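Local coordinates for protein serine-tRNA ligase (Naegleria fowleri, PDB 6BLJ) that probably attaches serine to its cognate tRNA in the cytosol, as a class II aminoacyl-tRNA synthetase, and is captured here with AMP bound, at residues L81-L87 with N113-K119; T92-Y96 with Y123-H128; F63-I67 with Y96-T100; L46-W50 with K139-R143. The contacts are given in a common frame with arbitrary orientation. Residues are numbered along the deposited sequence.

All four contacts lie in the N-terminal tRNA-binding arm, a long antiparallel hairpin of helix 38-76 and helix 114-147, and no residue of the AMP pocket takes part in them. Interactions 1, 2 and 3 cluster near the far end of the arm, their centres about 10 to 16 Å apart; interaction 1 touches both others, and interactions 2 and 3 touch through I124 and share Y96. Interaction 4 sits nearer the catalytic body, about 24 to 38 Å from them between centres. Along the chain, its segments enclose all the rest: helix 38-76 runs outward, residues 77-113 fold against the hairpin, and helix 114-147 returns.

Interaction 1 (L81-L87 with N113-K119); sequences LGDDLEL and NTNQLKK
A capping box opens helix 114-147 near the tip of the tRNA-binding arm, and the irregular loop L81-L87 runs along that first helical turn. N113 is the N-cap: with chi1 in p, its OD1 accepts from Q116 N at 2.7 Å, while N113 N gives to Q116 OE1 at 2.9 Å. The loop begins beside the helix start, with L81 CA 5.0 Å from T114 CA, and follows the helix until L87 CA stands 6.0 Å from Q116 CA. L81 O receives weak hydrogen bonds from T114 N (3.2 Å) and N115 N (3.5 Å). G82 follows at phi/psi 89/177; a side chain there would clash with N113 ND2. D83 O accepts from N113 ND2 at 3.0 Å and weakly from N115 ND2 at 3.3 Å. An inverse gamma turn centred on D84 then redirects the loop. D84 (chi1 t) sends OD1 to K119 NZ, a 2.5 Å salt bridge, and the same NZ donates to L85 O at 3.1 Å. Q116 (m, t) uses both ends of its amide, since NE2 donates to E86 O at 3.0 Å. L87 (m, t) closes the contact, its CD2 lying 4.0 Å from K119 CB. The bonds to loop carbonyls hold the loop in place; the reciprocal N113/Q116 pair is the capping box that starts the returning helix of the seryl-tRNA synthetase hairpin.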
loop_
_atom_site.group_PDB
_atom_site.type_symbol
_atom_site.label_atom_id
_atom_site.label_comp_id
_atom_site.label_asym_id
_atom_site.label_seq_id
_atom_site.Cartn_x
_atom_site.Cartn_y
_atom_site.Cartn_z
ATOM N N LEU A 81 64.033 26.434 8.550
ATOM C CA LEU A 81 62.703 26.018 8.101
ATOM C C LEU A 81 62.481 26.303 6.621
ATOM O O LEU A 81 61.753 25.563 5.951
ATOM C CB LEU A 81 61.617 26.710 8.932
ATOM C CG LEU A 81 61.517 26.344 10.418
ATOM C CD1 LEU A 81 60.468 27.199 11.106
ATOM C CD2 LEU A 81 61.178 24.877 10.575
ATOM N N GLY A 82 63.097 27.354 6.091
ATOM C CA GLY A 82 62.836 27.768 4.732
ATOM C C GLY A 82 61.678 28.739 4.655
ATOM O O GLY A 82 61.020 29.069 5.649
ATOM N N ASP A 83 61.425 29.208 3.435
ATOM C CA ASP A 83 60.306 30.109 3.218
ATOM C C ASP A 83 58.978 29.351 3.280
ATOM O O ASP A 83 58.924 28.116 3.227
ATOM C CB ASP A 83 60.446 30.823 1.876
ATOM C CG ASP A 83 61.610 31.783 1.860
ATOM O OD1 ASP A 83 61.942 32.313 2.946
ATOM O OD2 ASP A 83 62.186 31.998 0.771
ATOM N N ASP A 84 57.898 30.128 3.389
ATOM C CA ASP A 84 56.532 29.612 3.505
ATOM C C ASP A 84 56.009 29.252 2.111
ATOM O O ASP A 84 55.080 29.856 1.575
ATOM C CB ASP A 84 55.652 30.647 4.198
ATOM C CG ASP A 84 54.257 30.124 4.517
ATOM O OD1 ASP A 84 54.072 28.894 4.563
ATOM O OD2 ASP A 84 53.345 30.956 4.712
ATOM N N LEU A 85 56.638 28.243 1.515
ATOM C CA LEU A 85 56.338 27.875 0.139
ATOM C C LEU A 85 55.136 26.943 0.065
ATOM O O LEU A 85 54.867 26.166 0.985
ATOM C CB LEU A 85 57.545 27.197 -0.509
ATOM C CG LEU A 85 58.843 28.009 -0.556
ATOM C CD1 LEU A 85 59.987 27.127 -1.004
ATOM C CD2 LEU A 85 58.683 29.197 -1.489
ATOM N N GLU A 86 54.415 27.023 -1.053
ATOM C CA GLU A 86 53.365 26.058 -1.338
ATOM C C GLU A 86 53.979 24.732 -1.783
ATOM O O GLU A 86 55.142 24.671 -2.198
ATOM C CB GLU A 86 52.419 26.589 -2.419
ATOM C CG GLU A 86 51.714 27.893 -2.055
ATOM C CD GLU A 86 50.885 27.771 -0.788
ATOM O OE1 GLU A 86 50.098 26.811 -0.683
ATOM O OE2 GLU A 86 51.035 28.627 0.109
ATOM N N LEU A 87 53.183 23.660 -1.675
ATOM C CA LEU A 87 53.594 22.363 -2.199
ATOM C C LEU A 87 53.584 22.398 -3.725
ATOM O O LEU A 87 52.627 22.898 -4.325
ATOM C CB LEU A 87 52.649 21.244 -1.726
ATOM C CG LEU A 87 52.390 21.019 -0.237
ATOM C CD1 LEU A 87 51.263 20.012 -0.036
ATOM C CD2 LEU A 87 53.657 20.544 0.449
ATOM N N ASN A 113 61.327 21.870 1.963
ATOM C CA ASN A 113 61.766 22.447 3.225
ATOM C C ASN A 113 60.796 22.038 4.334
ATOM O O ASN A 113 59.771 21.394 4.094
ATOM C CB ASN A 113 61.935 23.970 3.114
ATOM C CG ASN A 113 60.613 24.730 2.929
ATOM O OD1 ASN A 113 59.533 24.290 3.359
ATOM N ND2 ASN A 113 60.706 25.902 2.290
ATOM N N THR A 114 61.120 22.407 5.572
ATOM C CA THR A 114 60.347 21.885 6.695
ATOM C C THR A 114 58.940 22.478 6.732
ATOM O O THR A 114 57.984 21.787 7.101
ATOM C CB THR A 114 61.092 22.137 8.002
ATOM O OG1 THR A 114 62.344 21.436 7.953
ATOM C CG2 THR A 114 60.280 21.631 9.190
ATOM N N ASN A 115 58.788 23.750 6.339
ATOM C CA ASN A 115 57.447 24.316 6.204
ATOM C C ASN A 115 56.617 23.529 5.194
ATOM O O ASN A 115 55.430 23.263 5.426
ATOM C CB ASN A 115 57.524 25.789 5.795
ATOM C CG ASN A 115 58.026 26.689 6.912
ATOM O OD1 ASN A 115 57.785 26.431 8.094
ATOM N ND2 ASN A 115 58.729 27.758 6.540
ATOM N N GLN A 116 57.225 23.140 4.067
ATOM C CA GLN A 116 56.493 22.357 3.077
ATOM C C GLN A 116 56.169 20.962 3.592
ATOM O O GLN A 116 55.113 20.414 3.255
ATOM C CB GLN A 116 57.283 22.262 1.775
ATOM C CG GLN A 116 57.370 23.579 0.999
ATOM C CD GLN A 116 58.342 23.476 -0.150
ATOM O OE1 GLN A 116 59.514 23.154 0.047
ATOM N NE2 GLN A 116 57.859 23.722 -1.360
ATOM N N LEU A 117 57.028 20.390 4.442
ATOM C CA LEU A 117 56.730 19.061 4.958
ATOM C C LEU A 117 55.530 19.108 5.886
ATOM O O LEU A 117 54.694 18.194 5.858
ATOM C CB LEU A 117 57.936 18.479 5.705
ATOM C CG LEU A 117 59.164 18.099 4.881
ATOM C CD1 LEU A 117 60.316 17.642 5.783
ATOM C CD2 LEU A 117 58.794 17.023 3.884
ATOM N N LYS A 118 55.362 20.207 6.626
ATOM C CA LYS A 118 54.210 20.274 7.511
ATOM C C LYS A 118 52.938 20.521 6.717
ATOM O O LYS A 118 51.874 20.009 7.092
ATOM C CB LYS A 118 54.415 21.370 8.564
ATOM C CG LYS A 118 55.688 21.210 9.394
ATOM C CD LYS A 118 55.642 22.038 10.667
ATOM C CE LYS A 118 56.906 22.858 10.833
ATOM N NZ LYS A 118 57.315 22.933 12.266
ATOM N N LYS A 119 53.033 21.250 5.597
ATOM C CA LYS A 119 51.868 21.414 4.727
ATOM C C LYS A 119 51.467 20.084 4.098
ATOM O O LYS A 119 50.274 19.794 3.926
ATOM C CB LYS A 119 52.162 22.419 3.609
ATOM C CG LYS A 119 52.084 23.892 3.967
ATOM C CD LYS A 119 52.186 24.710 2.683
ATOM C CE LYS A 119 51.863 26.180 2.893
ATOM N NZ LYS A 119 53.038 26.956 3.387
HETATM O O HOH W 1 62.938 28.065 0.928
#

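Interaction 2 (T92-Y96 with Y123-H128); sequences TDDVY and YITEVH
This is a small, partly buried packing contact in which the end of helix 89-93 and the turn after it lie against helix 114-147, partway along the arm. T92 CA and Y123 CA are 8.2 Å apart, V95 CA and I124 CA 7.8 Å. Two CH-pi contacts join the segments: T92 CG2 sits 4.0 Å from the centroid of the Y123 ring (chi1 t), and V95 CG2 sits 3.9 Å from that of the H128 ring (chi1 m), each over a ring face. V95 (chi1 m) also brings CG1 to 3.6 Å from Y123 CE2. The helix widens into a pi-type turn at 124-128 within the long hairpin characteristic of seryl-tRNA synthetases, with H128 CB directed toward the opposite segment. One water joins Y96 OH (2.7 Å) to H128 ND1 (2.9 Å), and the two rings meet obliquely, centroids 5.9 Å apart. K430 of the second subunit packs on Y96 and H128, while E126 forms a salt bridge with R51 of that subunit.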
loop_
_atom_site.group_PDB
_atom_site.type_symbol
_atom_site.label_atom_id
_atom_site.label_comp_id
_atom_site.label_asym_id
_atom_site.label_seq_id
_atom_site.Cartn_x
_atom_site.Cartn_y
_atom_site.Cartn_z
ATOM N N THR A 92 51.371 17.210 -4.944
ATOM C CA THR A 92 49.950 16.996 -4.665
ATOM C C THR A 92 49.251 16.211 -5.770
ATOM O O THR A 92 48.183 15.637 -5.523
ATOM C CB THR A 92 49.224 18.332 -4.438
ATOM O OG1 THR A 92 49.396 19.182 -5.579
ATOM C CG2 THR A 92 49.762 19.038 -3.198
ATOM N N ASP A 93 49.826 16.158 -6.976
ATOM C CA ASP A 93 49.265 15.292 -8.010
ATOM C C ASP A 93 49.367 13.821 -7.624
ATOM O O ASP A 93 48.535 13.012 -8.051
ATOM C CB ASP A 93 49.970 15.527 -9.348
ATOM C CG ASP A 93 49.485 16.775 -10.061
ATOM O OD1 ASP A 93 48.447 17.346 -9.650
ATOM O OD2 ASP A 93 50.148 17.187 -11.035
ATOM N N ASP A 94 50.373 13.459 -6.824
ATOM C CA ASP A 94 50.609 12.064 -6.466
ATOM C C ASP A 94 51.489 11.938 -5.226
ATOM O O ASP A 94 52.702 11.743 -5.350
ATOM C CB ASP A 94 51.266 11.333 -7.640
ATOM C CG ASP A 94 51.331 9.830 -7.433
ATOM O OD1 ASP A 94 50.675 9.318 -6.497
ATOM O OD2 ASP A 94 52.045 9.161 -8.214
ATOM N N VAL A 95 50.904 12.024 -4.027
ATOM C CA VAL A 95 51.751 11.977 -2.835
ATOM C C VAL A 95 52.338 10.590 -2.626
ATOM O O VAL A 95 53.376 10.458 -1.976
ATOM C CB VAL A 95 50.989 12.416 -1.566
ATOM C CG1 VAL A 95 50.573 13.867 -1.666
ATOM C CG2 VAL A 95 49.780 11.524 -1.321
ATOM N N TYR A 96 51.691 9.550 -3.161
ATOM C CA TYR A 96 52.176 8.185 -2.981
ATOM C C TYR A 96 53.589 7.994 -3.528
ATOM O O TYR A 96 54.357 7.194 -2.984
ATOM C CB TYR A 96 51.214 7.214 -3.654
ATOM C CG TYR A 96 49.863 7.149 -2.988
ATOM C CD1 TYR A 96 49.622 6.238 -1.974
ATOM C CD2 TYR A 96 48.827 7.998 -3.374
ATOM C CE1 TYR A 96 48.400 6.160 -1.361
ATOM C CE2 TYR A 96 47.579 7.927 -2.761
ATOM C CZ TYR A 96 47.382 7.005 -1.749
ATOM O OH TYR A 96 46.171 6.898 -1.113
ATOM N N TYR A 123 47.912 18.227 4.236
ATOM C CA TYR A 123 47.241 17.847 3.002
ATOM C C TYR A 123 46.864 16.370 3.013
ATOM O O TYR A 123 45.716 16.006 2.723
ATOM C CB TYR A 123 48.149 18.181 1.816
ATOM C CG TYR A 123 47.642 17.694 0.484
ATOM C CD1 TYR A 123 46.667 18.393 -0.211
ATOM C CD2 TYR A 123 48.168 16.547 -0.095
ATOM C CE1 TYR A 123 46.207 17.946 -1.444
ATOM C CE2 TYR A 123 47.719 16.098 -1.325
ATOM C CZ TYR A 123 46.738 16.800 -1.993
ATOM O OH TYR A 123 46.286 16.354 -3.214
ATOM N N ILE A 124 47.815 15.508 3.385
ATOM C CA ILE A 124 47.554 14.069 3.450
ATOM C C ILE A 124 46.391 13.768 4.390
ATOM O O ILE A 124 45.504 12.968 4.067
ATOM C CB ILE A 124 48.832 13.320 3.877
ATOM C CG1 ILE A 124 49.829 13.283 2.712
ATOM C CG2 ILE A 124 48.484 11.911 4.367
ATOM C CD1 ILE A 124 51.252 12.870 3.109
ATOM N N THR A 125 46.365 14.416 5.558
ATOM C CA THR A 125 45.276 14.187 6.506
ATOM C C THR A 125 43.946 14.670 5.939
ATOM O O THR A 125 42.938 13.958 5.998
ATOM C CB THR A 125 45.575 14.890 7.837
ATOM O OG1 THR A 125 46.676 14.243 8.489
ATOM C CG2 THR A 125 44.341 14.843 8.763
ATOM N N GLU A 126 43.925 15.878 5.373
ATOM C CA GLU A 126 42.655 16.462 4.948
ATOM C C GLU A 126 42.119 15.846 3.659
ATOM O O GLU A 126 40.904 15.743 3.491
ATOM C CB GLU A 126 42.806 17.976 4.793
ATOM C CG GLU A 126 42.917 18.726 6.125
ATOM C CD GLU A 126 43.136 20.232 5.950
ATOM O OE1 GLU A 126 43.216 20.700 4.794
ATOM O OE2 GLU A 126 43.234 20.951 6.970
ATOM N N VAL A 127 42.986 15.443 2.739
ATOM C CA VAL A 127 42.559 15.015 1.414
ATOM C C VAL A 127 42.573 13.497 1.273
ATOM O O VAL A 127 41.710 12.927 0.604
ATOM C CB VAL A 127 43.430 15.692 0.330
ATOM C CG1 VAL A 127 43.102 15.159 -1.069
ATOM C CG2 VAL A 127 43.269 17.221 0.386
ATOM N N HIS A 128 43.543 12.812 1.880
ATOM C CA HIS A 128 43.677 11.380 1.644
ATOM C C HIS A 128 43.191 10.522 2.807
ATOM O O HIS A 128 42.480 9.535 2.588
ATOM C CB HIS A 128 45.132 11.053 1.311
ATOM C CG HIS A 128 45.606 11.729 0.068
ATOM N ND1 HIS A 128 45.722 11.074 -1.137
ATOM C CD2 HIS A 128 46.019 13.002 -0.151
ATOM C CE1 HIS A 128 46.166 11.919 -2.051
ATOM N NE2 HIS A 128 46.360 13.093 -1.477
HETATM O O HOH W 2 44.208 8.607 -1.690
#

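Interaction 3 (F63-I67 with Y96-T100); sequences FTGII and YALFT
Aromatic pairing dominates here: F63, on helix 38-76, has F99 over one face and Y96 at its edge in an aromatic cluster. The rings of F63 and F99 form an offset stack, centroids 4.2 Å apart and planes only 12° from parallel. Y96 meets F63 differently, in an offset edge-to-face pair where the edge of F63 turns toward the face of Y96, with centroids 5.8 Å apart and planes at 76°. All three residues have chi1 in m. A CH-pi contact adds to the stack, because F63 CB lies 4.1 Å from the F99 ring centroid, over its face.

The backbones approach most closely where F63 CA is 7.0 Å from F99 CA. Residues 96-98 have helical phi/psi angles without regular helical bonding; F99 N donates to Y96 O at 3.2 Å, and the turn directs F99 toward helix 38-76, whereas Y96 CA-to-CB points away and its ring comes back to F63. The arrangement fastens the connection between helices 89-93 and 101-105 onto the outgoing helix of the tRNA-binding arm hairpin.

Aliphatic packing completes the contact at the rim of the F99 ring. One helical turn along from F63, I66 (m, t) places CG2 4.0 Å from F99 CE1, and I67 (m, t) places CG1 3.8 Å from F99 CZ. Behind them, I124 of helix 114-147 packs on F63 and I67, while H59 adds an edge-to-face ring contact to F63.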
loop_
_atom_site.group_PDB
_atom_site.type_symbol
_atom_site.label_atom_id
_atom_site.label_comp_id
_atom_site.label_asym_id
_atom_site.label_seq_id
_atom_site.Cartn_x
_atom_site.Cartn_y
_atom_site.Cartn_z
ATOM N N PHE A 63 52.312 7.602 6.381
ATOM C CA PHE A 63 52.948 8.803 5.832
ATOM C C PHE A 63 53.087 9.890 6.889
ATOM O O PHE A 63 54.051 10.672 6.863
ATOM C CB PHE A 63 52.137 9.350 4.651
ATOM C CG PHE A 63 52.038 8.408 3.466
ATOM C CD1 PHE A 63 52.790 7.243 3.400
ATOM C CD2 PHE A 63 51.158 8.687 2.432
ATOM C CE1 PHE A 63 52.687 6.392 2.312
ATOM C CE2 PHE A 63 51.051 7.841 1.337
ATOM C CZ PHE A 63 51.817 6.693 1.278
ATOM N N THR A 64 52.116 9.968 7.798
ATOM C CA THR A 64 52.142 10.962 8.867
ATOM C C THR A 64 53.393 10.806 9.724
ATOM O O THR A 64 54.118 11.775 9.976
ATOM C CB THR A 64 50.886 10.806 9.728
ATOM O OG1 THR A 64 49.728 10.998 8.913
ATOM C CG2 THR A 64 50.871 11.851 10.825
ATOM N N GLY A 65 53.660 9.576 10.174
ATOM C CA GLY A 65 54.820 9.323 11.013
ATOM C C GLY A 65 56.127 9.525 10.271
ATOM O O GLY A 65 57.102 10.021 10.840
ATOM N N ILE A 66 56.174 9.126 8.997
ATOM C CA ILE A 66 57.390 9.322 8.211
ATOM C C ILE A 66 57.728 10.807 8.118
ATOM O O ILE A 66 58.898 11.201 8.197
ATOM C CB ILE A 66 57.238 8.685 6.819
ATOM C CG1 ILE A 66 57.048 7.170 6.950
ATOM C CG2 ILE A 66 58.446 9.023 5.941
ATOM C CD1 ILE A 66 56.830 6.475 5.636
ATOM N N ILE A 67 56.710 11.660 7.991
ATOM C CA ILE A 67 56.977 13.090 7.876
ATOM C C ILE A 67 57.423 13.649 9.224
ATOM O O ILE A 67 58.405 14.399 9.306
ATOM C CB ILE A 67 55.737 13.836 7.343
ATOM C CG1 ILE A 67 55.433 13.450 5.887
ATOM C CG2 ILE A 67 55.943 15.346 7.468
ATOM C CD1 ILE A 67 54.090 13.991 5.374
ATOM N N TYR A 96 51.691 9.550 -3.161
ATOM C CA TYR A 96 52.176 8.185 -2.981
ATOM C C TYR A 96 53.589 7.994 -3.528
ATOM O O TYR A 96 54.357 7.194 -2.984
ATOM C CB TYR A 96 51.214 7.214 -3.654
ATOM C CG TYR A 96 49.863 7.149 -2.988
ATOM C CD1 TYR A 96 49.622 6.238 -1.974
ATOM C CD2 TYR A 96 48.827 7.998 -3.374
ATOM C CE1 TYR A 96 48.400 6.160 -1.361
ATOM C CE2 TYR A 96 47.579 7.927 -2.761
ATOM C CZ TYR A 96 47.382 7.005 -1.749
ATOM O OH TYR A 96 46.171 6.898 -1.113
ATOM N N ALA A 97 53.957 8.717 -4.590
ATOM C CA ALA A 97 55.247 8.475 -5.217
ATOM C C ALA A 97 56.411 8.887 -4.324
ATOM O O ALA A 97 57.533 8.436 -4.556
ATOM C CB ALA A 97 55.328 9.199 -6.563
ATOM N N LEU A 98 56.167 9.712 -3.297
ATOM C CA LEU A 98 57.242 10.173 -2.424
ATOM C C LEU A 98 57.579 9.184 -1.316
ATOM O O LEU A 98 58.643 9.304 -0.700
ATOM C CB LEU A 98 56.881 11.518 -1.776
ATOM C CG LEU A 98 56.992 12.831 -2.559
ATOM C CD1 LEU A 98 56.020 12.875 -3.725
ATOM C CD2 LEU A 98 56.751 14.014 -1.623
ATOM N N PHE A 99 56.704 8.220 -1.036
ATOM C CA PHE A 99 56.838 7.400 0.157
ATOM C C PHE A 99 57.170 5.944 -0.155
ATOM O O PHE A 99 56.964 5.071 0.693
ATOM C CB PHE A 99 55.568 7.510 1.001
ATOM C CG PHE A 99 55.363 8.883 1.585
ATOM C CD1 PHE A 99 56.010 9.256 2.757
ATOM C CD2 PHE A 99 54.559 9.821 0.939
ATOM C CE1 PHE A 99 55.841 10.533 3.292
ATOM C CE2 PHE A 99 54.388 11.101 1.469
ATOM C CZ PHE A 99 55.024 11.453 2.647
ATOM N N THR A 100 57.690 5.660 -1.345
ATOM C CA THR A 100 58.259 4.344 -1.593
ATOM C C THR A 100 59.639 4.270 -0.954
ATOM O O THR A 100 60.301 5.291 -0.753
ATOM C CB THR A 100 58.372 4.054 -3.089
ATOM O OG1 THR A 100 59.369 4.910 -3.664
ATOM C CG2 THR A 100 57.045 4.278 -3.783
#

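Interaction 4 (L46-W50 with K139-R143); sequences LDEVW and KEKER
D47 and R143 form the salt bridge of this contact, with R143 NH1 donating to D47 OD1 at 2.7 Å. R143 (t, t, p) also points NH1 at the face of W50 (chi1 t): its CZ is 4.4 Å from the centroid of the indole six-membered ring and 11° off the ring normal, a cation-pi contact. R16 supplies a second salt-bridge partner to D47 OD1. Beside this, W50 NE1 makes a weak hydrogen bond to E140 OE1 at 3.3 Å.

The two helical segments run antiparallel, their directions 166° apart and their axes approaching to 8.9 Å. L46 CA pairs with R143 CA, and W50 CA with K139 CA, both at 5.3 Å. Apolar parts fill the seam: L46 CB lies 4.0 Å from R143 CB, V49 CG1 3.7 Å from K139 CE, and W50 CB 4.2 Å from K139 CB. L46 CD2 stands 3.4 Å from K139 NZ, whose charge meets E142 OE2 at 3.5 Å.

In this antiparallel coiled-coil arm, then, much of the joining is done by long charged side chains, whose methylene groups pack against L46, V49 and W50, while R143 pairs its charge with D47, which also serves R16, and sets its cation over the indole face.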
loop_
_atom_site.group_PDB
_atom_site.type_symbol
_atom_site.label_atom_id
_atom_site.label_comp_id
_atom_site.label_asym_id
_atom_site.label_seq_id
_atom_site.Cartn_x
_atom_site.Cartn_y
_atom_site.Cartn_z
ATOM N N LEU A 46 32.846 -8.266 -1.189
ATOM C CA LEU A 46 32.760 -6.971 -0.526
ATOM C C LEU A 46 33.543 -6.957 0.780
ATOM O O LEU A 46 34.079 -5.915 1.168
ATOM C CB LEU A 46 31.297 -6.597 -0.273
ATOM C CG LEU A 46 30.434 -6.321 -1.507
ATOM C CD1 LEU A 46 28.950 -6.244 -1.128
ATOM C CD2 LEU A 46 30.878 -5.044 -2.193
ATOM N N ASP A 47 33.585 -8.086 1.494
ATOM C CA ASP A 47 34.374 -8.142 2.721
ATOM C C ASP A 47 35.860 -8.002 2.413
ATOM O O ASP A 47 36.589 -7.311 3.136
ATOM C CB ASP A 47 34.093 -9.448 3.467
ATOM C CG ASP A 47 34.818 -9.540 4.798
ATOM O OD1 ASP A 47 34.593 -8.679 5.682
ATOM O OD2 ASP A 47 35.586 -10.510 4.972
ATOM N N GLU A 48 36.323 -8.642 1.336
ATOM C CA GLU A 48 37.728 -8.533 0.959
ATOM C C GLU A 48 38.080 -7.112 0.538
ATOM O O GLU A 48 39.129 -6.591 0.929
ATOM C CB GLU A 48 38.051 -9.531 -0.151
ATOM C CG GLU A 48 38.163 -10.952 0.360
ATOM C CD GLU A 48 38.252 -11.964 -0.750
ATOM O OE1 GLU A 48 38.117 -11.561 -1.923
ATOM O OE2 GLU A 48 38.469 -13.160 -0.447
ATOM N N VAL A 49 37.217 -6.468 -0.257
ATOM C CA VAL A 49 37.473 -5.085 -0.651
ATOM C C VAL A 49 37.503 -4.181 0.575
ATOM O O VAL A 49 38.350 -3.282 0.685
ATOM C CB VAL A 49 36.429 -4.616 -1.680
ATOM C CG1 VAL A 49 36.583 -3.132 -1.956
ATOM C CG2 VAL A 49 36.579 -5.410 -2.971
ATOM N N TRP A 50 36.594 -4.417 1.523
ATOM C CA TRP A 50 36.595 -3.659 2.771
ATOM C C TRP A 50 37.922 -3.820 3.511
ATOM O O TRP A 50 38.542 -2.831 3.925
ATOM C CB TRP A 50 35.413 -4.108 3.633
ATOM C CG TRP A 50 35.422 -3.615 5.060
ATOM C CD1 TRP A 50 35.052 -2.380 5.502
ATOM C CD2 TRP A 50 35.769 -4.372 6.227
ATOM N NE1 TRP A 50 35.170 -2.314 6.872
ATOM C CE2 TRP A 50 35.605 -3.526 7.340
ATOM C CE3 TRP A 50 36.214 -5.685 6.436
ATOM C CZ2 TRP A 50 35.867 -3.944 8.643
ATOM C CZ3 TRP A 50 36.471 -6.100 7.729
ATOM C CH2 TRP A 50 36.300 -5.230 8.816
ATOM N N LYS A 139 32.207 0.931 2.363
ATOM C CA LYS A 139 32.371 -0.470 2.001
ATOM C C LYS A 139 31.845 -1.390 3.094
ATOM O O LYS A 139 31.299 -2.459 2.799
ATOM C CB LYS A 139 33.837 -0.766 1.693
ATOM C CG LYS A 139 34.174 -0.580 0.226
ATOM C CD LYS A 139 33.337 -1.537 -0.615
ATOM C CE LYS A 139 33.431 -1.228 -2.103
ATOM N NZ LYS A 139 32.767 -2.288 -2.925
ATOM N N GLU A 140 32.007 -0.999 4.358
ATOM C CA GLU A 140 31.476 -1.807 5.449
ATOM C C GLU A 140 29.954 -1.875 5.380
ATOM O O GLU A 140 29.359 -2.953 5.508
ATOM C CB GLU A 140 31.926 -1.234 6.792
ATOM C CG GLU A 140 31.383 -1.992 7.996
ATOM C CD GLU A 140 32.088 -1.625 9.282
ATOM O OE1 GLU A 140 33.170 -1.005 9.209
ATOM O OE2 GLU A 140 31.563 -1.952 10.367
ATOM N N LYS A 141 29.305 -0.726 5.168
ATOM C CA LYS A 141 27.852 -0.714 5.041
ATOM C C LYS A 141 27.402 -1.491 3.810
ATOM O O LYS A 141 26.380 -2.187 3.848
ATOM C CB LYS A 141 27.337 0.726 4.990
ATOM N N GLU A 142 28.157 -1.394 2.711
ATOM C CA GLU A 142 27.776 -2.091 1.487
ATOM C C GLU A 142 27.795 -3.601 1.700
ATOM O O GLU A 142 26.907 -4.319 1.221
ATOM C CB GLU A 142 28.713 -1.694 0.350
ATOM C CG GLU A 142 28.242 -2.069 -1.035
ATOM C CD GLU A 142 29.171 -1.544 -2.110
ATOM O OE1 GLU A 142 29.780 -0.468 -1.904
ATOM O OE2 GLU A 142 29.244 -2.181 -3.186
ATOM N N ARG A 143 28.815 -4.098 2.408
ATOM C CA ARG A 143 28.881 -5.512 2.765
ATOM C C ARG A 143 27.729 -5.901 3.682
ATOM O O ARG A 143 27.054 -6.912 3.458
ATOM C CB ARG A 143 30.212 -5.820 3.448
ATOM C CG ARG A 143 30.378 -7.263 3.896
ATOM C CD ARG A 143 31.465 -7.362 4.956
ATOM N NE ARG A 143 31.119 -6.652 6.181
ATOM C CZ ARG A 143 31.976 -6.419 7.170
ATOM N NH1 ARG A 143 33.243 -6.809 7.060
ATOM N NH2 ARG A 143 31.575 -5.773 8.257
#